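Local atomic coordinates of ribonucleoside-diphosphate reductase (Pseudomonas aeruginosa, PDB entry 5IM3), a protein that probably catalyses the reduction of ribonucleoside diphosphates to the deoxyribonucleotides needed for DNA synthesis, under allosteric control by nucleotides such as dATP. Residues Tyr307-His310 with Arg315-Leu318; Ile487-Met492 with Glu733-Lys738; Ser833-Glu838 with Ala851-Thr856. All coordinates share one frame; numbering follows the deposited sequence.

In the fold
The three contacts follow one another along the chain. Contact 1 closes within the all-alpha domain, between helices 297-307 and 319-330. Contacts 2 and 3 both belong to the barrel domain: contact 2 ties the helix that follows barrel strand 482-487 to the distant helix 724-735, and contact 3 joins the loops on either side of helix 842-847. Contact 1 lies on the opposite side of the chain's centre from the other two, about 52 Å from contact 2 and 41 Å from contact 3, centre to centre. Contacts 2 and 3 are about 35 Å apart by centres and 14 Å by nearest atoms. They are separate pieces of packing, and none lies at a dATP site.

Contact 1 of 3, residues Tyr307-His310 with Arg315-Leu318; sequences YFIH and RFEL
The carboxylate of Glu317 is gripped from two directions. Its OE1 accepts the backbone N-H of Ile309 at 2.7 Å and a nearly straight 165°, on the anti side and somewhat out of the carboxylate plane, while OE2 forms a salt bridge with Arg325 of helix 319-330. The Ile309-Glu317 bond lies at the base of a short beta hairpin that joins helices 297-307 and 319-330 in the all-alpha domain. With CG anti to the backbone N (chi1 -174°) and an extended chain, Glu317 reaches across to the opposite arm, and its OE1 also passes 3.2 Å from Ile309 CG1. A second bond runs back the other way, from Phe316 N to Ile309 O at 3.3 Å, the donor lying in the carbonyl plane.

Further out, His310 and Arg315 form an antiparallel non-hydrogen-bonded pair, with CA atoms 4.1 Å apart. Their side chains run alongside each other in the same direction, and the guanidinium lies flat on the imidazole, planes 21° apart and centres 4.5 Å apart. Arg315 is held there by more than the stack: NH2 and NE donate to the carbonyls of Asp305 and Tyr304 near the end of helix 297-307. A water that donates to Phe308 O also accepts a weak bond from Arg315 NE.

The second branch of Ile309, CG2, meets Phe316 CZ at 3.8 Å; the Phe316 ring in turn stacks with Phe238 of helix 219-239 and brings an edge to the carbonyl carbon of His310. The carbonyl O of Glu317 sits over one face of the Phe308 ring, toward its rim, 3.4 Å from Phe308 CG.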
ATOM      1  N   TYR A 307     -34.835  16.004  33.153  1.00 60.90           N
ATOM      2  CA  TYR A 307     -35.318  17.368  33.333  1.00 59.62           C
ATOM      3  C   TYR A 307     -36.362  17.532  34.428  1.00 60.29           C
ATOM      4  O   TYR A 307     -36.397  18.587  35.066  1.00 58.23           O
ATOM      5  CB  TYR A 307     -35.885  17.903  32.012  1.00 61.10           C
ATOM      6  CG  TYR A 307     -34.803  18.250  31.013  1.00 59.58           C
ATOM      7  CD1 TYR A 307     -34.278  19.534  30.948  1.00 60.60           C
ATOM      8  CD2 TYR A 307     -34.290  17.290  30.151  1.00 60.37           C
ATOM      9  CE1 TYR A 307     -33.282  19.857  30.045  1.00 59.17           C
ATOM     10  CE2 TYR A 307     -33.292  17.602  29.243  1.00 59.27           C
ATOM     11  CZ  TYR A 307     -32.793  18.886  29.197  1.00 59.88           C
ATOM     12  OH  TYR A 307     -31.801  19.213  28.301  1.00 61.42           O
ATOM     13  N   PHE A 308     -37.207  16.534  34.676  1.00 58.15           N
ATOM     14  CA  PHE A 308     -38.227  16.673  35.710  1.00 55.74           C
ATOM     15  C   PHE A 308     -37.592  16.727  37.093  1.00 56.19           C
ATOM     16  O   PHE A 308     -36.682  15.956  37.410  1.00 56.45           O
ATOM     17  CB  PHE A 308     -39.224  15.512  35.642  1.00 56.51           C
ATOM     18  CG  PHE A 308     -40.141  15.551  34.445  1.00 53.94           C
ATOM     19  CD1 PHE A 308     -40.293  16.708  33.696  1.00 52.87           C
ATOM     20  CD2 PHE A 308     -40.862  14.426  34.078  1.00 54.41           C
ATOM     21  CE1 PHE A 308     -41.136  16.739  32.607  1.00 53.51           C
ATOM     22  CE2 PHE A 308     -41.710  14.450  32.987  1.00 55.58           C
ATOM     23  CZ  PHE A 308     -41.846  15.608  32.250  1.00 55.14           C
ATOM     24  N   ILE A 309     -38.086  17.650  37.924  1.00 57.94           N
ATOM     25  CA  ILE A 309     -37.590  17.778  39.288  1.00 59.69           C
ATOM     26  C   ILE A 309     -37.969  16.538  40.087  1.00 60.27           C
ATOM     27  O   ILE A 309     -39.036  15.940  39.890  1.00 60.88           O
ATOM     28  CB  ILE A 309     -38.140  19.057  39.947  1.00 62.23           C
ATOM     29  CG1 ILE A 309     -37.681  20.306  39.181  1.00 60.70           C
ATOM     30  CG2 ILE A 309     -37.708  19.143  41.411  1.00 62.13           C
ATOM     31  CD1 ILE A 309     -36.200  20.536  39.199  1.00 60.75           C
ATOM     32  N   HIS A 310     -37.094  16.154  41.015  1.00 58.04           N
ATOM     33  CA  HIS A 310     -37.241  14.900  41.737  1.00 61.93           C
ATOM     34  C   HIS A 310     -36.627  15.025  43.122  1.00 64.21           C
ATOM     35  O   HIS A 310     -35.828  15.925  43.392  1.00 63.29           O
ATOM     36  CB  HIS A 310     -36.573  13.752  40.975  1.00 62.98           C
ATOM     37  CG  HIS A 310     -35.157  14.041  40.585  1.00 63.15           C
ATOM     38  ND1 HIS A 310     -34.085  13.765  41.408  1.00 63.61           N
ATOM     39  CD2 HIS A 310     -34.638  14.608  39.470  1.00 61.16           C
ATOM     40  CE1 HIS A 310     -32.967  14.136  40.810  1.00 63.12           C
ATOM     41  NE2 HIS A 310     -33.275  14.651  39.634  1.00 61.46           N
ATOM     42  N   ARG A 315     -39.637  11.303  40.855  1.00 73.08           N
ATOM     43  CA  ARG A 315     -40.057  12.449  40.060  1.00 70.22           C
ATOM     44  C   ARG A 315     -41.439  12.895  40.519  1.00 69.64           C
ATOM     45  O   ARG A 315     -42.407  12.131  40.425  1.00 71.14           O
ATOM     46  CB  ARG A 315     -40.078  12.099  38.574  1.00 70.50           C
ATOM     47  CG  ARG A 315     -38.747  12.277  37.856  1.00 70.50           C
ATOM     48  CD  ARG A 315     -37.693  11.308  38.357  1.00 72.21           C
ATOM     49  NE  ARG A 315     -36.514  11.301  37.493  1.00 73.23           N
ATOM     50  CZ  ARG A 315     -35.341  10.772  37.826  1.00 75.26           C
ATOM     51  NH1 ARG A 315     -35.174  10.206  39.015  1.00 76.33           N
ATOM     52  NH2 ARG A 315     -34.328  10.814  36.967  1.00 74.56           N
ATOM     53  N   PHE A 316     -41.538  14.129  41.018  1.00 64.08           N
ATOM     54  CA  PHE A 316     -42.823  14.688  41.419  1.00 63.82           C
ATOM     55  C   PHE A 316     -43.190  15.922  40.600  1.00 61.69           C
ATOM     56  O   PHE A 316     -43.999  16.739  41.047  1.00 63.51           O
ATOM     57  CB  PHE A 316     -42.834  15.003  42.918  1.00 64.40           C
ATOM     58  CG  PHE A 316     -41.871  16.081  43.332  1.00 64.60           C
ATOM     59  CD1 PHE A 316     -40.540  15.787  43.579  1.00 64.62           C
ATOM     60  CD2 PHE A 316     -42.305  17.387  43.498  1.00 64.38           C
ATOM     61  CE1 PHE A 316     -39.657  16.778  43.969  1.00 63.74           C
ATOM     62  CE2 PHE A 316     -41.427  18.381  43.889  1.00 64.36           C
ATOM     63  CZ  PHE A 316     -40.102  18.077  44.124  1.00 64.00           C
ATOM     64  N   GLU A 317     -42.628  16.060  39.399  1.00 62.06           N
ATOM     65  CA  GLU A 317     -42.972  17.138  38.476  1.00 61.41           C
ATOM     66  C   GLU A 317     -43.569  16.523  37.215  1.00 60.35           C
ATOM     67  O   GLU A 317     -42.874  15.816  36.476  1.00 57.73           O
ATOM     68  CB  GLU A 317     -41.745  17.986  38.144  1.00 60.00           C
ATOM     69  CG  GLU A 317     -42.050  19.215  37.305  1.00 61.54           C
ATOM     70  CD  GLU A 317     -40.835  20.100  37.101  1.00 62.40           C
ATOM     71  OE1 GLU A 317     -39.726  19.558  36.898  1.00 62.34           O
ATOM     72  OE2 GLU A 317     -40.990  21.340  37.151  1.00 60.53           O
ATOM     73  N   LEU A 318     -44.851  16.795  36.971  1.00 59.20           N
ATOM     74  CA  LEU A 318     -45.536  16.278  35.795  1.00 59.56           C
ATOM     75  C   LEU A 318     -45.275  17.162  34.578  1.00 57.98           C
ATOM     76  O   LEU A 318     -44.920  18.335  34.716  1.00 61.37           O
ATOM     77  CB  LEU A 318     -47.035  16.174  36.066  1.00 60.78           C
ATOM     78  CG  LEU A 318     -47.441  14.978  36.932  1.00 61.58           C
ATOM     79  CD1 LEU A 318     -48.873  15.101  37.423  1.00 61.51           C
ATOM     80  CD2 LEU A 318     -47.258  13.678  36.156  1.00 61.63           C
TER
HETATM   81  O   HOH W   1     -35.417  13.984  35.944  1.00 51.20           O

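Contact 2 of 3, residues Ile487-Met492 with Glu733-Lys738; sequences IPDLFM and EERGAK
The first turn of helix 489-496 comes up to the last turn of helix 724-735 with Asp489 CA and Arg735 CA 7.5 Å apart, and the two segments meet through a single pair of side chains, a short acid and a long arginine. The contact belongs to the alpha/beta barrel of ribonucleotide reductase: strand 482-487 runs out of the sheet, Pro488 takes the N-cap, and the helix starts at Asp489. The weak bond from Phe491 N to Pro488 O, 3.1 Å, lies in this opening turn, and Asp489 N is bound by the carboxylate of Asp567.

Asp489 and Arg735 form a buried salt bridge that is far from a flat, two-pronged pairing. The carboxylate and guanidinium planes stand 89° apart, and the side chains cross at about a right angle. Arg735 NE donates to Asp489 OD2 at 2.7 Å with a bent angle of 140°, approaching from above the carboxylate plane. Arg735 NH2 adds a weak bond to the same oxygen at 3.2 Å. The arginine chain is extended as far as CD and then bends at chi3 (-64°), which turns the NE edge of the guanidinium to the acid.

Trp896 braces both partners: its carbonyl accepts Arg735 NH1, and its ring makes a cation-pi contact with the guanidinium. The negative charge of Asp489 at the start of its helix probably also suits the helix dipole. Pro568, from helix 566-571, touches both side chains. Both bonds from Arg735 end on OD2; Asp489 OD1 lies 3.2 Å from Arg735 NH2 and takes its own bond from Trp896 NE1.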
ATOM      1  N   ILE A 487     -10.228  32.288   9.969  1.00 44.07           N
ATOM      2  CA  ILE A 487      -9.608  32.437   8.655  1.00 44.92           C
ATOM      3  C   ILE A 487      -9.946  33.819   8.101  1.00 46.17           C
ATOM      4  O   ILE A 487     -11.133  34.118   7.909  1.00 44.68           O
ATOM      5  CB  ILE A 487     -10.068  31.340   7.685  1.00 43.81           C
ATOM      6  CG1 ILE A 487      -9.858  29.957   8.307  1.00 42.02           C
ATOM      7  CG2 ILE A 487      -9.300  31.452   6.366  1.00 42.89           C
ATOM      8  CD1 ILE A 487     -10.506  28.835   7.521  1.00 42.33           C
ATOM      9  N   PRO A 488      -8.959  34.667   7.813  1.00 47.24           N
ATOM     10  CA  PRO A 488      -9.253  35.923   7.115  1.00 47.60           C
ATOM     11  C   PRO A 488      -9.533  35.686   5.639  1.00 48.84           C
ATOM     12  O   PRO A 488      -9.028  34.740   5.030  1.00 47.22           O
ATOM     13  CB  PRO A 488      -7.975  36.752   7.307  1.00 48.96           C
ATOM     14  CG  PRO A 488      -7.157  36.018   8.333  1.00 47.93           C
ATOM     15  CD  PRO A 488      -7.549  34.589   8.228  1.00 47.48           C
ATOM     16  N   ASP A 489     -10.346  36.576   5.063  1.00 49.95           N
ATOM     17  CA  ASP A 489     -10.646  36.493   3.636  1.00 52.78           C
ATOM     18  C   ASP A 489      -9.371  36.485   2.804  1.00 52.10           C
ATOM     19  O   ASP A 489      -9.295  35.800   1.778  1.00 51.24           O
ATOM     20  CB  ASP A 489     -11.538  37.665   3.216  1.00 55.67           C
ATOM     21  CG  ASP A 489     -13.006  37.424   3.516  1.00 56.10           C
ATOM     22  OD1 ASP A 489     -13.324  36.430   4.203  1.00 55.19           O
ATOM     23  OD2 ASP A 489     -13.842  38.233   3.065  1.00 56.95           O
ATOM     24  N   LEU A 490      -8.358  37.243   3.232  1.00 51.34           N
ATOM     25  CA  LEU A 490      -7.146  37.377   2.434  1.00 51.41           C
ATOM     26  C   LEU A 490      -6.468  36.030   2.230  1.00 49.75           C
ATOM     27  O   LEU A 490      -5.915  35.765   1.157  1.00 51.85           O
ATOM     28  CB  LEU A 490      -6.188  38.365   3.101  1.00 51.52           C
ATOM     29  CG  LEU A 490      -4.931  38.731   2.313  1.00 52.13           C
ATOM     30  CD1 LEU A 490      -5.291  39.432   1.016  1.00 53.33           C
ATOM     31  CD2 LEU A 490      -4.028  39.609   3.156  1.00 53.22           C
ATOM     32  N   PHE A 491      -6.500  35.163   3.243  1.00 49.60           N
ATOM     33  CA  PHE A 491      -5.900  33.842   3.087  1.00 50.43           C
ATOM     34  C   PHE A 491      -6.594  33.062   1.978  1.00 51.15           C
ATOM     35  O   PHE A 491      -5.937  32.483   1.106  1.00 52.37           O
ATOM     36  CB  PHE A 491      -5.955  33.065   4.401  1.00 47.66           C
ATOM     37  CG  PHE A 491      -5.514  31.632   4.267  1.00 47.08           C
ATOM     38  CD1 PHE A 491      -4.169  31.310   4.171  1.00 47.14           C
ATOM     39  CD2 PHE A 491      -6.444  30.609   4.222  1.00 47.32           C
ATOM     40  CE1 PHE A 491      -3.763  29.993   4.039  1.00 46.32           C
ATOM     41  CE2 PHE A 491      -6.042  29.288   4.088  1.00 47.11           C
ATOM     42  CZ  PHE A 491      -4.699  28.983   3.999  1.00 45.23           C
ATOM     43  N   MET A 492      -7.929  33.035   1.997  1.00 52.60           N
ATOM     44  CA  MET A 492      -8.667  32.363   0.935  1.00 56.27           C
ATOM     45  C   MET A 492      -8.379  32.996  -0.420  1.00 59.20           C
ATOM     46  O   MET A 492      -8.281  32.295  -1.432  1.00 60.82           O
ATOM     47  CB  MET A 492     -10.165  32.398   1.232  1.00 56.22           C
ATOM     48  CG  MET A 492     -10.565  31.730   2.542  1.00 55.15           C
ATOM     49  SD  MET A 492     -10.116  29.988   2.637  1.00 54.24           S
ATOM     50  CE  MET A 492     -11.001  29.321   1.224  1.00 57.67           C
ATOM     51  N   GLU A 733     -19.302  43.987  -1.804  1.00 85.65           N
ATOM     52  CA  GLU A 733     -18.508  45.150  -2.193  1.00 90.86           C
ATOM     53  C   GLU A 733     -17.102  45.061  -1.622  1.00 89.05           C
ATOM     54  O   GLU A 733     -16.112  45.268  -2.334  1.00 90.51           O
ATOM     55  CB  GLU A 733     -19.185  46.437  -1.724  1.00 95.05           C
ATOM     56  CG  GLU A 733     -20.440  46.810  -2.490  1.00100.02           C
ATOM     57  CD  GLU A 733     -20.896  48.227  -2.194  1.00103.76           C
ATOM     58  OE1 GLU A 733     -20.151  48.962  -1.509  1.00103.65           O
ATOM     59  OE2 GLU A 733     -21.997  48.608  -2.648  1.00106.04           O
ATOM     60  N   GLU A 734     -16.995  44.753  -0.329  1.00 79.08           N
ATOM     61  CA  GLU A 734     -15.696  44.737   0.334  1.00 77.96           C
ATOM     62  C   GLU A 734     -14.787  43.668  -0.261  1.00 73.73           C
ATOM     63  O   GLU A 734     -13.694  43.967  -0.755  1.00 74.08           O
ATOM     64  CB  GLU A 734     -15.885  44.517   1.836  1.00 80.43           C
ATOM     65  CG  GLU A 734     -16.322  45.759   2.602  1.00 85.71           C
ATOM     66  CD  GLU A 734     -15.279  46.862   2.572  1.00 90.89           C
ATOM     67  OE1 GLU A 734     -15.315  47.694   1.638  1.00 93.68           O
ATOM     68  OE2 GLU A 734     -14.416  46.889   3.477  1.00 92.72           O
ATOM     69  N   ARG A 735     -15.225  42.407  -0.221  1.00 69.68           N
ATOM     70  CA  ARG A 735     -14.372  41.318  -0.689  1.00 66.54           C
ATOM     71  C   ARG A 735     -14.171  41.378  -2.198  1.00 65.51           C
ATOM     72  O   ARG A 735     -13.069  41.114  -2.691  1.00 65.51           O
ATOM     73  CB  ARG A 735     -14.967  39.969  -0.288  1.00 63.19           C
ATOM     74  CG  ARG A 735     -14.060  38.792  -0.616  1.00 62.41           C
ATOM     75  CD  ARG A 735     -14.769  37.466  -0.452  1.00 60.49           C
ATOM     76  NE  ARG A 735     -15.165  37.209   0.928  1.00 58.56           N
ATOM     77  CZ  ARG A 735     -15.769  36.098   1.336  1.00 57.75           C
ATOM     78  NH1 ARG A 735     -16.049  35.133   0.471  1.00 58.46           N
ATOM     79  NH2 ARG A 735     -16.093  35.945   2.614  1.00 56.02           N
ATOM     80  N   GLY A 736     -15.214  41.708  -2.940  1.00 61.70           N
ATOM     81  CA  GLY A 736     -15.143  41.757  -4.391  1.00 64.40           C
ATOM     82  C   GLY A 736     -15.871  40.574  -5.006  1.00 64.83           C
ATOM     83  O   GLY A 736     -15.786  39.440  -4.517  1.00 61.97           O
ATOM     84  N   ALA A 737     -16.590  40.836  -6.100  1.00 71.27           N
ATOM     85  CA  ALA A 737     -17.377  39.792  -6.745  1.00 71.91           C
ATOM     86  C   ALA A 737     -16.509  38.654  -7.264  1.00 71.90           C
ATOM     87  O   ALA A 737     -17.024  37.555  -7.502  1.00 72.06           O
ATOM     88  CB  ALA A 737     -18.198  40.384  -7.890  1.00 74.29           C
ATOM     89  N   LYS A 738     -15.207  38.888  -7.443  1.00 73.73           N
ATOM     90  CA  LYS A 738     -14.314  37.833  -7.909  1.00 73.57           C
ATOM     91  C   LYS A 738     -14.197  36.696  -6.903  1.00 70.71           C
ATOM     92  O   LYS A 738     -13.833  35.580  -7.288  1.00 70.41           O
ATOM     93  CB  LYS A 738     -12.930  38.422  -8.203  1.00 75.62           C
ATOM     94  CG  LYS A 738     -11.972  37.475  -8.919  1.00 76.53           C
ATOM     95  CD  LYS A 738     -10.807  38.227  -9.565  1.00 78.59           C
ATOM     96  CE  LYS A 738      -9.538  38.163  -8.727  1.00 77.60           C
ATOM     97  NZ  LYS A 738      -8.960  36.789  -8.700  1.00 77.61           N
TER

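Contact 3 of 3, residues Ser833-Glu838 with Ala851-Thr856; sequences SVQQIE and AFEVET
The amide of Gln835 and the carboxylate of Glu853 are turned 73° apart, on side chains that slide past each other in opposite directions, with Gln835 OE1 and Glu853 OE2 only 3.3 Å from each other. Both are acceptors, so this approach is no hydrogen bond. The Gln835 NE2 end is held by the carbonyl O of Lys845 in helix 842-847, which fixes the turn of the amide and leaves OE1 on the side of the acid.

Glu853 OE2 is met by Ser833 OG and a water. Ser833 OG gives its hydrogen to Glu853 OE2 at 3.0 Å, meeting the syn lone pair, the one on the side of OE1; the hydroxyl is 3.5 Å from Glu853 OE1. The water, 2.6 Å from Glu853 OE2, probably donates to it, though it has more acceptors nearby than protons, and accepts Val834 N at 2.8 Å, linking the carboxylate to the facing backbone. Glu853 holds CG between its backbone N and carbonyl carbon (chi1 35°) and then runs extended, which carries the carboxylate across to the serine.

The serine oxygen has a second task: Gln835 N donates weakly to Ser833 OG at 3.4 Å. Further along, Ile837 O accepts Lys845 NZ, a second tie to helix 842-847, and Glu838 OE2 comes close to the like-charged Asp47 OD1 of a second subunit.

The weak Gln835 N to Ser833 OG bond, from residue i+2 back to the side chain of residue i, has the pattern of an ST turn, here part of a polar, partly exposed contact that joins the loops before and after helix 842-847 in the barrel domain.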
ATOM      1  N   SER A 833     -31.752   3.106   3.926  1.00 53.02           N
ATOM      2  CA  SER A 833     -31.641   3.775   2.636  1.00 54.72           C
ATOM      3  C   SER A 833     -32.730   3.271   1.696  1.00 56.02           C
ATOM      4  O   SER A 833     -32.860   2.064   1.475  1.00 56.90           O
ATOM      5  CB  SER A 833     -30.260   3.537   2.031  1.00 55.37           C
ATOM      6  OG  SER A 833     -30.145   4.176   0.772  1.00 56.60           O
ATOM      7  N   VAL A 834     -33.523   4.201   1.154  1.00 59.03           N
ATOM      8  CA  VAL A 834     -34.534   3.857   0.155  1.00 61.37           C
ATOM      9  C   VAL A 834     -33.962   3.844  -1.252  1.00 66.11           C
ATOM     10  O   VAL A 834     -34.652   3.413  -2.189  1.00 68.77           O
ATOM     11  CB  VAL A 834     -35.735   4.821   0.203  1.00 60.52           C
ATOM     12  CG1 VAL A 834     -36.479   4.666   1.519  1.00 60.32           C
ATOM     13  CG2 VAL A 834     -35.283   6.270  -0.005  1.00 62.14           C
ATOM     14  N   GLN A 835     -32.732   4.311  -1.436  1.00 67.80           N
ATOM     15  CA  GLN A 835     -32.051   4.115  -2.702  1.00 73.96           C
ATOM     16  C   GLN A 835     -31.943   2.623  -3.003  1.00 85.07           C
ATOM     17  O   GLN A 835     -31.986   1.773  -2.108  1.00 95.56           O
ATOM     18  CB  GLN A 835     -30.660   4.751  -2.669  1.00 69.63           C
ATOM     19  CG  GLN A 835     -30.543   6.055  -3.454  1.00 67.16           C
ATOM     20  CD  GLN A 835     -31.472   7.141  -2.945  1.00 63.46           C
ATOM     21  OE1 GLN A 835     -31.679   7.285  -1.741  1.00 58.55           O
ATOM     22  NE2 GLN A 835     -32.044   7.906  -3.868  1.00 66.71           N
ATOM     23  N   GLN A 836     -31.822   2.311  -4.290  1.00 87.81           N
ATOM     24  CA  GLN A 836     -31.582   0.947  -4.762  1.00 87.46           C
ATOM     25  C   GLN A 836     -32.517  -0.067  -4.100  1.00 85.98           C
ATOM     26  O   GLN A 836     -32.124  -1.193  -3.783  1.00 87.52           O
ATOM     27  CB  GLN A 836     -30.112   0.550  -4.570  1.00 84.64           C
ATOM     28  CG  GLN A 836     -29.660   0.329  -3.131  1.00 80.50           C
ATOM     29  CD  GLN A 836     -28.218  -0.144  -3.055  1.00 81.48           C
ATOM     30  OE1 GLN A 836     -27.612  -0.487  -4.072  1.00 84.31           O
ATOM     31  NE2 GLN A 836     -27.660  -0.165  -1.847  1.00 77.62           N
ATOM     32  N   ILE A 837     -33.774   0.319  -3.901  1.00 84.04           N
ATOM     33  CA  ILE A 837     -34.859  -0.643  -3.739  1.00 84.65           C
ATOM     34  C   ILE A 837     -35.896  -0.311  -4.807  1.00 84.53           C
ATOM     35  O   ILE A 837     -36.448   0.796  -4.828  1.00 82.47           O
ATOM     36  CB  ILE A 837     -35.453  -0.657  -2.322  1.00 82.38           C
ATOM     37  CG1 ILE A 837     -36.469   0.454  -2.116  1.00 83.45           C
ATOM     38  CG2 ILE A 837     -34.349  -0.567  -1.261  1.00 80.24           C
ATOM     39  CD1 ILE A 837     -36.912   0.531  -0.663  1.00 82.60           C
ATOM     40  N   GLU A 838     -36.127  -1.269  -5.700  1.00 84.37           N
ATOM     41  CA  GLU A 838     -36.841  -1.014  -6.950  1.00 87.29           C
ATOM     42  C   GLU A 838     -38.259  -0.504  -6.719  1.00 84.66           C
ATOM     43  O   GLU A 838     -38.735   0.373  -7.447  1.00 85.02           O
ATOM     44  CB  GLU A 838     -36.866  -2.291  -7.798  1.00 92.41           C
ATOM     45  CG  GLU A 838     -37.668  -3.457  -7.194  1.00 96.07           C
ATOM     46  CD  GLU A 838     -37.145  -3.907  -5.838  1.00 96.77           C
ATOM     47  OE1 GLU A 838     -35.908  -3.911  -5.654  1.00 96.53           O
ATOM     48  OE2 GLU A 838     -37.963  -4.222  -4.947  1.00 97.48           O
ATOM     49  N   ALA A 851     -28.350  11.837   4.648  1.00 48.64           N
ATOM     50  CA  ALA A 851     -27.327  12.877   4.689  1.00 48.60           C
ATOM     51  C   ALA A 851     -26.147  12.577   3.768  1.00 50.39           C
ATOM     52  O   ALA A 851     -25.616  13.480   3.117  1.00 48.13           O
ATOM     53  CB  ALA A 851     -26.842  13.060   6.124  1.00 46.94           C
ATOM     54  N   PHE A 852     -25.708  11.316   3.710  1.00 52.74           N
ATOM     55  CA  PHE A 852     -24.541  10.979   2.902  1.00 53.39           C
ATOM     56  C   PHE A 852     -24.869  10.728   1.437  1.00 55.85           C
ATOM     57  O   PHE A 852     -23.943  10.533   0.644  1.00 57.82           O
ATOM     58  CB  PHE A 852     -23.829   9.754   3.478  1.00 54.44           C
ATOM     59  CG  PHE A 852     -22.790  10.099   4.500  1.00 54.49           C
ATOM     60  CD1 PHE A 852     -21.652  10.794   4.132  1.00 54.75           C
ATOM     61  CD2 PHE A 852     -22.948   9.733   5.825  1.00 51.92           C
ATOM     62  CE1 PHE A 852     -20.692  11.122   5.060  1.00 54.33           C
ATOM     63  CE2 PHE A 852     -21.988  10.056   6.762  1.00 53.12           C
ATOM     64  CZ  PHE A 852     -20.859  10.753   6.380  1.00 53.70           C
ATOM     65  N   GLU A 853     -26.147  10.728   1.055  1.00 58.26           N
ATOM     66  CA  GLU A 853     -26.527  10.615  -0.350  1.00 61.07           C
ATOM     67  C   GLU A 853     -27.257  11.865  -0.831  1.00 60.41           C
ATOM     68  O   GLU A 853     -27.972  11.818  -1.833  1.00 63.70           O
ATOM     69  CB  GLU A 853     -27.362   9.351  -0.593  1.00 61.77           C
ATOM     70  CG  GLU A 853     -28.297   8.947   0.539  1.00 60.42           C
ATOM     71  CD  GLU A 853     -28.625   7.468   0.555  1.00 61.87           C
ATOM     72  OE1 GLU A 853     -27.757   6.653   0.174  1.00 65.94           O
ATOM     73  OE2 GLU A 853     -29.745   7.119   0.971  1.00 61.47           O
ATOM     74  N   VAL A 854     -27.081  12.985  -0.133  1.00 63.26           N
ATOM     75  CA  VAL A 854     -27.408  14.310  -0.645  1.00 63.11           C
ATOM     76  C   VAL A 854     -26.095  15.018  -0.943  1.00 62.32           C
ATOM     77  O   VAL A 854     -25.204  15.071  -0.084  1.00 61.00           O
ATOM     78  CB  VAL A 854     -28.251  15.127   0.352  1.00 61.06           C
ATOM     79  CG1 VAL A 854     -28.501  16.531  -0.192  1.00 61.63           C
ATOM     80  CG2 VAL A 854     -29.574  14.434   0.636  1.00 61.13           C
ATOM     81  N   GLU A 855     -25.972  15.561  -2.150  1.00 62.27           N
ATOM     82  CA  GLU A 855     -24.746  16.247  -2.522  1.00 63.36           C
ATOM     83  C   GLU A 855     -24.525  17.454  -1.619  1.00 61.27           C
ATOM     84  O   GLU A 855     -25.465  18.178  -1.275  1.00 60.43           O
ATOM     85  CB  GLU A 855     -24.796  16.675  -3.985  1.00 66.95           C
ATOM     86  CG  GLU A 855     -24.884  15.512  -4.955  1.00 69.31           C
ATOM     87  CD  GLU A 855     -24.784  15.958  -6.394  1.00 74.45           C
ATOM     88  OE1 GLU A 855     -23.796  16.647  -6.727  1.00 77.06           O
ATOM     89  OE2 GLU A 855     -25.690  15.631  -7.189  1.00 76.10           O
ATOM     90  N   THR A 856     -23.266  17.662  -1.233  1.00 57.38           N
ATOM     91  CA  THR A 856     -22.942  18.691  -0.252  1.00 52.61           C
ATOM     92  C   THR A 856     -23.331  20.080  -0.739  1.00 52.72           C
ATOM     93  O   THR A 856     -23.650  20.955   0.073  1.00 52.88           O
ATOM     94  CB  THR A 856     -21.449  18.632   0.071  1.00 54.37           C
ATOM     95  OG1 THR A 856     -21.085  17.282   0.385  1.00 56.21           O
ATOM     96  CG2 THR A 856     -21.109  19.524   1.256  1.00 51.14           C
TER
HETATM   97  O   HOH W   2     -32.258   6.709   1.304  1.00 53.65           O